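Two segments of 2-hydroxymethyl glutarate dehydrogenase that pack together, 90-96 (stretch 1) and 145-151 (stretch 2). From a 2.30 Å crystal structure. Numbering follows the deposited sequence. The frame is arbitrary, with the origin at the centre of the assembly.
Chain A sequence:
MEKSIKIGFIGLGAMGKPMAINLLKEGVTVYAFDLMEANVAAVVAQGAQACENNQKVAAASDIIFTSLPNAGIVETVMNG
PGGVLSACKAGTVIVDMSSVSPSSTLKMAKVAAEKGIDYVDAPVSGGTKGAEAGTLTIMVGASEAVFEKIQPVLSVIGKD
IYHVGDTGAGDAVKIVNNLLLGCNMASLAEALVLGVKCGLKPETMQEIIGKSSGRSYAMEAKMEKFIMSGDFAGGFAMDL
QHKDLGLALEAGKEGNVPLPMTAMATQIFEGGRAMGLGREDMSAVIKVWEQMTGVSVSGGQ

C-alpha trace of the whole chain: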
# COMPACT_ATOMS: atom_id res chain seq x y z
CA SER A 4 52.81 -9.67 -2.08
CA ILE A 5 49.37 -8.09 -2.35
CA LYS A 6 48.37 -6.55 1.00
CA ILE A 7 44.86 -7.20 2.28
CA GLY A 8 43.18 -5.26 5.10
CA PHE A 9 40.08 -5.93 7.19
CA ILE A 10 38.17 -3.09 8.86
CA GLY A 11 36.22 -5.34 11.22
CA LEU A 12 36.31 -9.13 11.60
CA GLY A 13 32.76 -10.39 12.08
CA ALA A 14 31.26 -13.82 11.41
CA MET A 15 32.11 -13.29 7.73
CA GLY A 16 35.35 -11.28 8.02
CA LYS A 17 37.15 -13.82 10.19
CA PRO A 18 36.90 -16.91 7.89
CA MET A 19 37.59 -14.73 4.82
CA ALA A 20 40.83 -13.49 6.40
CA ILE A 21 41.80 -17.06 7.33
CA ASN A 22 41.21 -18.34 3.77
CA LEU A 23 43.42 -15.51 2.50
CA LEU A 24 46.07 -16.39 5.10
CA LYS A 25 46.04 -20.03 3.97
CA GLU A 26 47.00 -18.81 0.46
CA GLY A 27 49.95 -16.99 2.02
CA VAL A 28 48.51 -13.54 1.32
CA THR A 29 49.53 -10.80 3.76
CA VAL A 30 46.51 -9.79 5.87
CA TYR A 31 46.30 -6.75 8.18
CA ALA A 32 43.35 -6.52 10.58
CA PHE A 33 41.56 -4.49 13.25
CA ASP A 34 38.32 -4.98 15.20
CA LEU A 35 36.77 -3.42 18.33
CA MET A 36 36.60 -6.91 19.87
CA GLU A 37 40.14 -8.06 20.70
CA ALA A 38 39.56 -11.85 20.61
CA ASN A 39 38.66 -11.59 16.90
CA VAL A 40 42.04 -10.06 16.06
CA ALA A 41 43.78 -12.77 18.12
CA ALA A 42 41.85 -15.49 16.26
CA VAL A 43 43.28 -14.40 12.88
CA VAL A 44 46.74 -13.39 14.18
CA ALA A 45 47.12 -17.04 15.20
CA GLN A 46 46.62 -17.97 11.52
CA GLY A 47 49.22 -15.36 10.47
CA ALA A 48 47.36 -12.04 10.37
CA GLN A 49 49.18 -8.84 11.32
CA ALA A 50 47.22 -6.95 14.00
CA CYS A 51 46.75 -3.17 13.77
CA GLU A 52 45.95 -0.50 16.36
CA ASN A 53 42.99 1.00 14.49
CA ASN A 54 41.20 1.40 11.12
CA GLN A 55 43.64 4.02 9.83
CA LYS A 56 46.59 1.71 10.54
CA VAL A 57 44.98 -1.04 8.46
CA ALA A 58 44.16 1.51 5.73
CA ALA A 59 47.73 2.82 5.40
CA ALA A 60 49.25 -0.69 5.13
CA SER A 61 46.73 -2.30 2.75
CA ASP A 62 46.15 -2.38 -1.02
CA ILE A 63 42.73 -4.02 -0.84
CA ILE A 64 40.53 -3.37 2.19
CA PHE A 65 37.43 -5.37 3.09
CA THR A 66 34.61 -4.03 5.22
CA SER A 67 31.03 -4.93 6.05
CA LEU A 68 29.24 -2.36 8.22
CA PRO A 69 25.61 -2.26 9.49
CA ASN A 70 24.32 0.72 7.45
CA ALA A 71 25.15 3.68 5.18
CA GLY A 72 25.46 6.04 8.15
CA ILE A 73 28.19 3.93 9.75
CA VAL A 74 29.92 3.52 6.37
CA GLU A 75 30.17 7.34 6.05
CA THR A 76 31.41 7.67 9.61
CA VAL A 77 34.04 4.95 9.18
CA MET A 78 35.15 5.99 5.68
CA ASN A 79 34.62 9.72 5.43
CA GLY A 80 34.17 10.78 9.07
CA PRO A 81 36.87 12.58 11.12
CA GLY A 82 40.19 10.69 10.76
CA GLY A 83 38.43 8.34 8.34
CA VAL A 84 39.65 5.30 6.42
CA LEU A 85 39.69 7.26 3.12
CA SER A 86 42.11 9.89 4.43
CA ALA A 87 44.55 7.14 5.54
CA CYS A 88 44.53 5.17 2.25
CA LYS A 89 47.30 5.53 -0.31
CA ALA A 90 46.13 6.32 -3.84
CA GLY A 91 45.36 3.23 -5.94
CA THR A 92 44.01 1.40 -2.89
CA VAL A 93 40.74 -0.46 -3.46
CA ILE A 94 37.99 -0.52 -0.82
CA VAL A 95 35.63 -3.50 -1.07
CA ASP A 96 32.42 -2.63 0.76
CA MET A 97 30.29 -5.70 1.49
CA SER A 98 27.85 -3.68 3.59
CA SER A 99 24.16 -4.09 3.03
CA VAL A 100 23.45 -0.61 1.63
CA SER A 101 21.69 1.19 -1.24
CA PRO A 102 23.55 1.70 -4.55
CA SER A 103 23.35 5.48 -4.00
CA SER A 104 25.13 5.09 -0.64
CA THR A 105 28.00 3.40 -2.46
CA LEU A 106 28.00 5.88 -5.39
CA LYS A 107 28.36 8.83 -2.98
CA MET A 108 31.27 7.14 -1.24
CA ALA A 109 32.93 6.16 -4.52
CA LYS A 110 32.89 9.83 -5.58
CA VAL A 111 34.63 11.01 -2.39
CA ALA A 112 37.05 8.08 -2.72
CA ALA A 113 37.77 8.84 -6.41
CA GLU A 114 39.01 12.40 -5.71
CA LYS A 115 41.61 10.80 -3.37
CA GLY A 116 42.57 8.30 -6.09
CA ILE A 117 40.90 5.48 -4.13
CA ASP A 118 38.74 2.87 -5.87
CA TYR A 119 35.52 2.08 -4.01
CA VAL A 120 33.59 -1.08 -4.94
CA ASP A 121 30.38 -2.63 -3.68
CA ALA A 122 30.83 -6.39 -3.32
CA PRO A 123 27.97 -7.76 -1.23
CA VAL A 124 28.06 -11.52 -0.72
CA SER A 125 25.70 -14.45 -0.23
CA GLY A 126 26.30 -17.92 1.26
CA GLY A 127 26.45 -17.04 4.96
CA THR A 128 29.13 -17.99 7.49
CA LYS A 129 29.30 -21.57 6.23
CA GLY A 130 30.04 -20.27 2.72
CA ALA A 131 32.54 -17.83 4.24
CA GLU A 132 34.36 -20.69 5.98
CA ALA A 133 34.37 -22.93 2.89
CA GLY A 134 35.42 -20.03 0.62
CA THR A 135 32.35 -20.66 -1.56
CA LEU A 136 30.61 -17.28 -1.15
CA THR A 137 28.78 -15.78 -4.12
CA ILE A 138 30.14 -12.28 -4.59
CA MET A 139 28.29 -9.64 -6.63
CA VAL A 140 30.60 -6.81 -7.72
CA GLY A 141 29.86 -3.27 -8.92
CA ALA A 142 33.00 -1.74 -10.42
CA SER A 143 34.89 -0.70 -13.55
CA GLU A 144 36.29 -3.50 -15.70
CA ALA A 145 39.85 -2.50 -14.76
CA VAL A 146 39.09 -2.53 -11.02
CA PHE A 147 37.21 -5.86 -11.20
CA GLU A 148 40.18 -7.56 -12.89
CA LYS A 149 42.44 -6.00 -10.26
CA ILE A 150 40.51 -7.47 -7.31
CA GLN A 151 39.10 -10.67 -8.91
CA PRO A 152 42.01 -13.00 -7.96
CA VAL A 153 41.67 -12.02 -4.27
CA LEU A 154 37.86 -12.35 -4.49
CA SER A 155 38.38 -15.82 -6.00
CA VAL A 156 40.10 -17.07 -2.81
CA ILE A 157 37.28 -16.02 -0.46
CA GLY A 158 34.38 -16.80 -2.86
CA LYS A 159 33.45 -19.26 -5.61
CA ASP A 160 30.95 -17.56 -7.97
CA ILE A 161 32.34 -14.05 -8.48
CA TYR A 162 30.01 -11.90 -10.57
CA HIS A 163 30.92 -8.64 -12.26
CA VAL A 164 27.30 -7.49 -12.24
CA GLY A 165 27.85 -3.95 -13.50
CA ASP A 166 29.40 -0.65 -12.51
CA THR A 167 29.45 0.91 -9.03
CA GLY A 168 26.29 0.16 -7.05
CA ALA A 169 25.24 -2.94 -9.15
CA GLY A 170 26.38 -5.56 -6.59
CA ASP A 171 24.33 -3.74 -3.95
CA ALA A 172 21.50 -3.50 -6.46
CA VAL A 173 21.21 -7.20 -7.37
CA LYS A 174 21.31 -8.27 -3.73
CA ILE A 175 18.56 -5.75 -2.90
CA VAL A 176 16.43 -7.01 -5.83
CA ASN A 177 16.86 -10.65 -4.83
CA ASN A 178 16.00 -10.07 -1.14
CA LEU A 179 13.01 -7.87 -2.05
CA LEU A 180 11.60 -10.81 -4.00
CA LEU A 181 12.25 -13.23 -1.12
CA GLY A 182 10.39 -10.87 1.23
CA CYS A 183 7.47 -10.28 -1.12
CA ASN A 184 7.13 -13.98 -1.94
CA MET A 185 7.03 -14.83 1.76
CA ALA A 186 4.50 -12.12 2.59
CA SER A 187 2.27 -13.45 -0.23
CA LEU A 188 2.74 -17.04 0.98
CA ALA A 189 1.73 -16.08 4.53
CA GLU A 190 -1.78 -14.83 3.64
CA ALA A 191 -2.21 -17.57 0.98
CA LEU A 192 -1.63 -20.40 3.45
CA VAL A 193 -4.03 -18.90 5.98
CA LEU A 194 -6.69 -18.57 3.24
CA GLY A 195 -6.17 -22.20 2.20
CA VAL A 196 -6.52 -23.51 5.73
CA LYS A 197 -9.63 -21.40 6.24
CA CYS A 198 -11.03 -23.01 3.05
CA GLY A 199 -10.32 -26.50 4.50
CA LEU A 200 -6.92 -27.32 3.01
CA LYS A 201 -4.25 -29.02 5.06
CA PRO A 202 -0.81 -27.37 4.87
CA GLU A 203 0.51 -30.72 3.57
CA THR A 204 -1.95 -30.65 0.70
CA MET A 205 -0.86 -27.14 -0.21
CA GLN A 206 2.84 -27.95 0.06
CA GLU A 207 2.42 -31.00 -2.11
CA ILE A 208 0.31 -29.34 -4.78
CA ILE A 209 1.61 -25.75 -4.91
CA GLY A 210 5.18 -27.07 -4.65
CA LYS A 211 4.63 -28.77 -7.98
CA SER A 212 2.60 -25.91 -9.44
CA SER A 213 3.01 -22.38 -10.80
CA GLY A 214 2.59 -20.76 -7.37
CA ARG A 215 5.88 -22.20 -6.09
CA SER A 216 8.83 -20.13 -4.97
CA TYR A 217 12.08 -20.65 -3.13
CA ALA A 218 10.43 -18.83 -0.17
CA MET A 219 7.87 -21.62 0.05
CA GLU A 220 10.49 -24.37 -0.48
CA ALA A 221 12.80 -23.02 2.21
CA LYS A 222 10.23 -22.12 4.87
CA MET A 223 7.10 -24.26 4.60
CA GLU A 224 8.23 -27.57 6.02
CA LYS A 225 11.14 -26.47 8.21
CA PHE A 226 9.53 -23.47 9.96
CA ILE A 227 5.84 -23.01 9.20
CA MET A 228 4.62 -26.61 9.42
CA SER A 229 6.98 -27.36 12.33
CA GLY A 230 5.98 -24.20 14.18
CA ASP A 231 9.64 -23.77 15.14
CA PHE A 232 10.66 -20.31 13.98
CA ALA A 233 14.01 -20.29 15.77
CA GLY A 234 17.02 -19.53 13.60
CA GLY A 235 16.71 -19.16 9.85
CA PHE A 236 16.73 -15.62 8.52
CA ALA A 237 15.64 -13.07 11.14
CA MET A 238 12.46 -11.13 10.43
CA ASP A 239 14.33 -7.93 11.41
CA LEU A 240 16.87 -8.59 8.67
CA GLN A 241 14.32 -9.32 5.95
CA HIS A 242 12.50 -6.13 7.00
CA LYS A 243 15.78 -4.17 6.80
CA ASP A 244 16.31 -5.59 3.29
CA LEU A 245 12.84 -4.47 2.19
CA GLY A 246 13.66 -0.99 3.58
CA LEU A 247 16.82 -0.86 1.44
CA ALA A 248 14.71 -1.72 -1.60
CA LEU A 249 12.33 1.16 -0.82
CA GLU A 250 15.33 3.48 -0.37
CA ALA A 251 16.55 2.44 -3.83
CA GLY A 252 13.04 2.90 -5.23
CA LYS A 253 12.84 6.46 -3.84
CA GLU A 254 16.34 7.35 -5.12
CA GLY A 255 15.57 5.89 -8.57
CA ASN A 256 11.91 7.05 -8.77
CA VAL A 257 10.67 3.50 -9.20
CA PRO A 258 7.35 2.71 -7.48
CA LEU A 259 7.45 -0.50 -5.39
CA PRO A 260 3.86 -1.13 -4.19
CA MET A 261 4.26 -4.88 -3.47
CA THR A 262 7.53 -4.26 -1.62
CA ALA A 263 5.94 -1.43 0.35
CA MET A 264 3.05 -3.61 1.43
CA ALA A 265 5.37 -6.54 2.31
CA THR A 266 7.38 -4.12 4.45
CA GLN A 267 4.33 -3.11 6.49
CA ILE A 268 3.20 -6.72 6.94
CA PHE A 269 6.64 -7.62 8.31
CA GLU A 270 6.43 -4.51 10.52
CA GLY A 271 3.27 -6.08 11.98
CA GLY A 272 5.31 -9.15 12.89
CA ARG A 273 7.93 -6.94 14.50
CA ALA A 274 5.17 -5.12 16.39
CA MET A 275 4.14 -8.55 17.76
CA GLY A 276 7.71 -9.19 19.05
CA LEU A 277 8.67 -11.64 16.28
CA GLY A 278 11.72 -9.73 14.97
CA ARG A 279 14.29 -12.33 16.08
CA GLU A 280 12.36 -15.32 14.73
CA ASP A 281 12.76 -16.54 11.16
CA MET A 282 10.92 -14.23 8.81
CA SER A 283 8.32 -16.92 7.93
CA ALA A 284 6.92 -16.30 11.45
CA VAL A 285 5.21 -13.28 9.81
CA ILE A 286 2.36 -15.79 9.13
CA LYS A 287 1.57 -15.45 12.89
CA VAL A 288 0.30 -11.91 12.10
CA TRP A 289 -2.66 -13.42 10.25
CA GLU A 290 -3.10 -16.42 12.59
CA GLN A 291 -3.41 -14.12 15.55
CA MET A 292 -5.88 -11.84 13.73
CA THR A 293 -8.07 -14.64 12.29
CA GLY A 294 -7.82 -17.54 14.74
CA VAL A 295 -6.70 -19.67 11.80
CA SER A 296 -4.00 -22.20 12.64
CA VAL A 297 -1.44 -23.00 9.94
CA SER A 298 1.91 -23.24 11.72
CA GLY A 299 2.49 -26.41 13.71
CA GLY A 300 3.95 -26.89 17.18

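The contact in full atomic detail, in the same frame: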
# COMPACT_ATOMS: atom_id res chain seq x y z
N ALA A 90 46.80 6.33 -2.54
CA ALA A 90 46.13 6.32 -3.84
C ALA A 90 46.35 4.99 -4.55
O ALA A 90 47.41 4.38 -4.43
CB ALA A 90 46.62 7.48 -4.69
N GLY A 91 45.32 4.53 -5.27
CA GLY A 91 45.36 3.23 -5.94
C GLY A 91 44.86 2.09 -5.07
O GLY A 91 44.74 0.96 -5.54
N THR A 92 44.57 2.38 -3.80
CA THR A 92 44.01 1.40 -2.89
C THR A 92 42.57 1.16 -3.30
O THR A 92 41.88 2.08 -3.74
CB THR A 92 44.07 1.89 -1.42
OG1 THR A 92 45.42 2.18 -1.06
CG2 THR A 92 43.50 0.84 -0.47
N VAL A 93 42.13 -0.09 -3.17
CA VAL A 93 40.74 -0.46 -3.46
C VAL A 93 40.02 -0.80 -2.16
O VAL A 93 40.52 -1.61 -1.37
CB VAL A 93 40.66 -1.68 -4.41
CG1 VAL A 93 39.20 -1.99 -4.76
CG2 VAL A 93 41.49 -1.45 -5.67
N ILE A 94 38.87 -0.17 -1.94
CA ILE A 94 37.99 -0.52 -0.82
C ILE A 94 36.89 -1.42 -1.35
O ILE A 94 36.24 -1.09 -2.34
CB ILE A 94 37.30 0.72 -0.20
CG1 ILE A 94 38.31 1.84 0.10
CG2 ILE A 94 36.53 0.32 1.05
CD1 ILE A 94 39.39 1.47 1.11
N VAL A 95 36.69 -2.57 -0.70
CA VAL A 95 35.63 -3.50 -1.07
C VAL A 95 34.59 -3.52 0.03
O VAL A 95 34.78 -4.15 1.07
CB VAL A 95 36.18 -4.92 -1.30
CG1 VAL A 95 35.04 -5.86 -1.68
CG2 VAL A 95 37.27 -4.90 -2.37
N ASP A 96 33.49 -2.81 -0.21
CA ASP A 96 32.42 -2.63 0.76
C ASP A 96 31.35 -3.71 0.57
O ASP A 96 30.65 -3.74 -0.43
CB ASP A 96 31.81 -1.24 0.61
CG ASP A 96 30.94 -0.84 1.80
OD1 ASP A 96 30.67 -1.68 2.69
OD2 ASP A 96 30.54 0.33 1.85
N ALA A 145 38.47 -2.54 -15.23
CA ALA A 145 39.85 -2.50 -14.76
C ALA A 145 39.96 -2.87 -13.28
O ALA A 145 40.83 -3.64 -12.89
CB ALA A 145 40.45 -1.12 -15.00
N VAL A 146 39.07 -2.30 -12.46
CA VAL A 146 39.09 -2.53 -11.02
C VAL A 146 38.62 -3.95 -10.67
O VAL A 146 39.13 -4.56 -9.72
CB VAL A 146 38.23 -1.48 -10.26
CG1 VAL A 146 38.10 -1.84 -8.79
CG2 VAL A 146 38.83 -0.08 -10.42
N PHE A 147 37.65 -4.48 -11.41
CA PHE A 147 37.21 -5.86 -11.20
C PHE A 147 38.35 -6.85 -11.45
O PHE A 147 38.57 -7.74 -10.63
CB PHE A 147 36.02 -6.22 -12.08
CG PHE A 147 35.59 -7.66 -11.93
CD1 PHE A 147 34.83 -8.06 -10.83
CD2 PHE A 147 35.95 -8.61 -12.87
CE1 PHE A 147 34.43 -9.39 -10.68
CE2 PHE A 147 35.55 -9.95 -12.73
CZ PHE A 147 34.79 -10.33 -11.63
N GLU A 148 39.05 -6.69 -12.57
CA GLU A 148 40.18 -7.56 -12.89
C GLU A 148 41.26 -7.47 -11.82
O GLU A 148 41.87 -8.46 -11.44
CB GLU A 148 40.79 -7.19 -14.25
CG GLU A 148 39.89 -7.50 -15.44
CD GLU A 148 40.38 -6.87 -16.73
OE1 GLU A 148 39.53 -6.54 -17.58
OE2 GLU A 148 41.61 -6.70 -16.91
N LYS A 149 41.48 -6.25 -11.33
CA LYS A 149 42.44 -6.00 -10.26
C LYS A 149 42.12 -6.85 -9.03
O LYS A 149 42.98 -7.56 -8.53
CB LYS A 149 42.42 -4.50 -9.90
CG LYS A 149 43.63 -4.00 -9.14
CD LYS A 149 43.79 -2.48 -9.33
CE LYS A 149 45.04 -1.95 -8.62
NZ LYS A 149 45.36 -0.54 -8.99
N ILE A 150 40.87 -6.82 -8.57
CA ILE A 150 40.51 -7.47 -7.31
C ILE A 150 40.04 -8.92 -7.45
O ILE A 150 40.04 -9.65 -6.47
CB ILE A 150 39.46 -6.65 -6.51
CG1 ILE A 150 38.10 -6.62 -7.22
CG2 ILE A 150 39.99 -5.24 -6.26
CD1 ILE A 150 37.03 -5.92 -6.42
N GLN A 151 39.69 -9.34 -8.67
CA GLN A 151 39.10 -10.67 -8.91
C GLN A 151 39.89 -11.86 -8.34
O GLN A 151 39.29 -12.74 -7.73
CB GLN A 151 38.85 -10.86 -10.42
CG GLN A 151 38.28 -12.21 -10.83
CD GLN A 151 39.33 -13.29 -10.99
OE1 GLN A 151 40.45 -13.03 -11.44
NE2 GLN A 151 38.97 -14.52 -10.64

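The contact between residues 90-96 and 145-151 is a small, almost wholly apolar packing of a β-strand against a helix, held by aliphatic side chains with no hydrogen bond between the two segments. The strand, 93-96, and the helix run nearly perpendicular, with 82° between their N-to-C directions and 10.5 Å between their axes at closest approach. The surface buried between them is small, 207 Å² with both sides summed.

Val-93 lies at the centre. Its CA-to-CB bond points toward the helix, and its t rotamer accompanies the closest approach of the contact, 3.7 Å from Val-93 CG1 to Ile-150 CG2. The same methyl also meets Val-146, with Val-93 CG1 4.2 Å from Val-146 CG1. Val-146 and Ile-150 are one helical turn apart, linked by the backbone hydrogen bond from Ile-150 N to Val-146 O (3.1 Å), so successive turns present their side chains to one valine. Two residues further along the strand, Val-95 again faces the helix, as expected from the alternation of side chains along a β-strand, and Val-95 CG2 lies 4.2 Å from Ile-150 CD1. Ile-150 therefore spans both valines whose CA-to-CB bonds point toward the helix: its CG2 packs on Val-93, while CD1, at the end of a side chain with chi1 p and chi2 t, reaches Val-95. Ile-94, between them, points away and takes no part.

At the edge, Lys-149 extends its chain with all four chi angles near t. Its aliphatic portion skirts Val-93, with Lys-149 CD 4.4 Å from Val-93 CG2, and the amino group ends near the loop that precedes the strand. There Lys-149 NZ is 3.8 Å from Gly-91 O, a proximity too long for a hydrogen bond. Gly-91 has a positive phi of 89°, and at its backbone angles a CB would be jammed against the carbonyl oxygen of Ala-90.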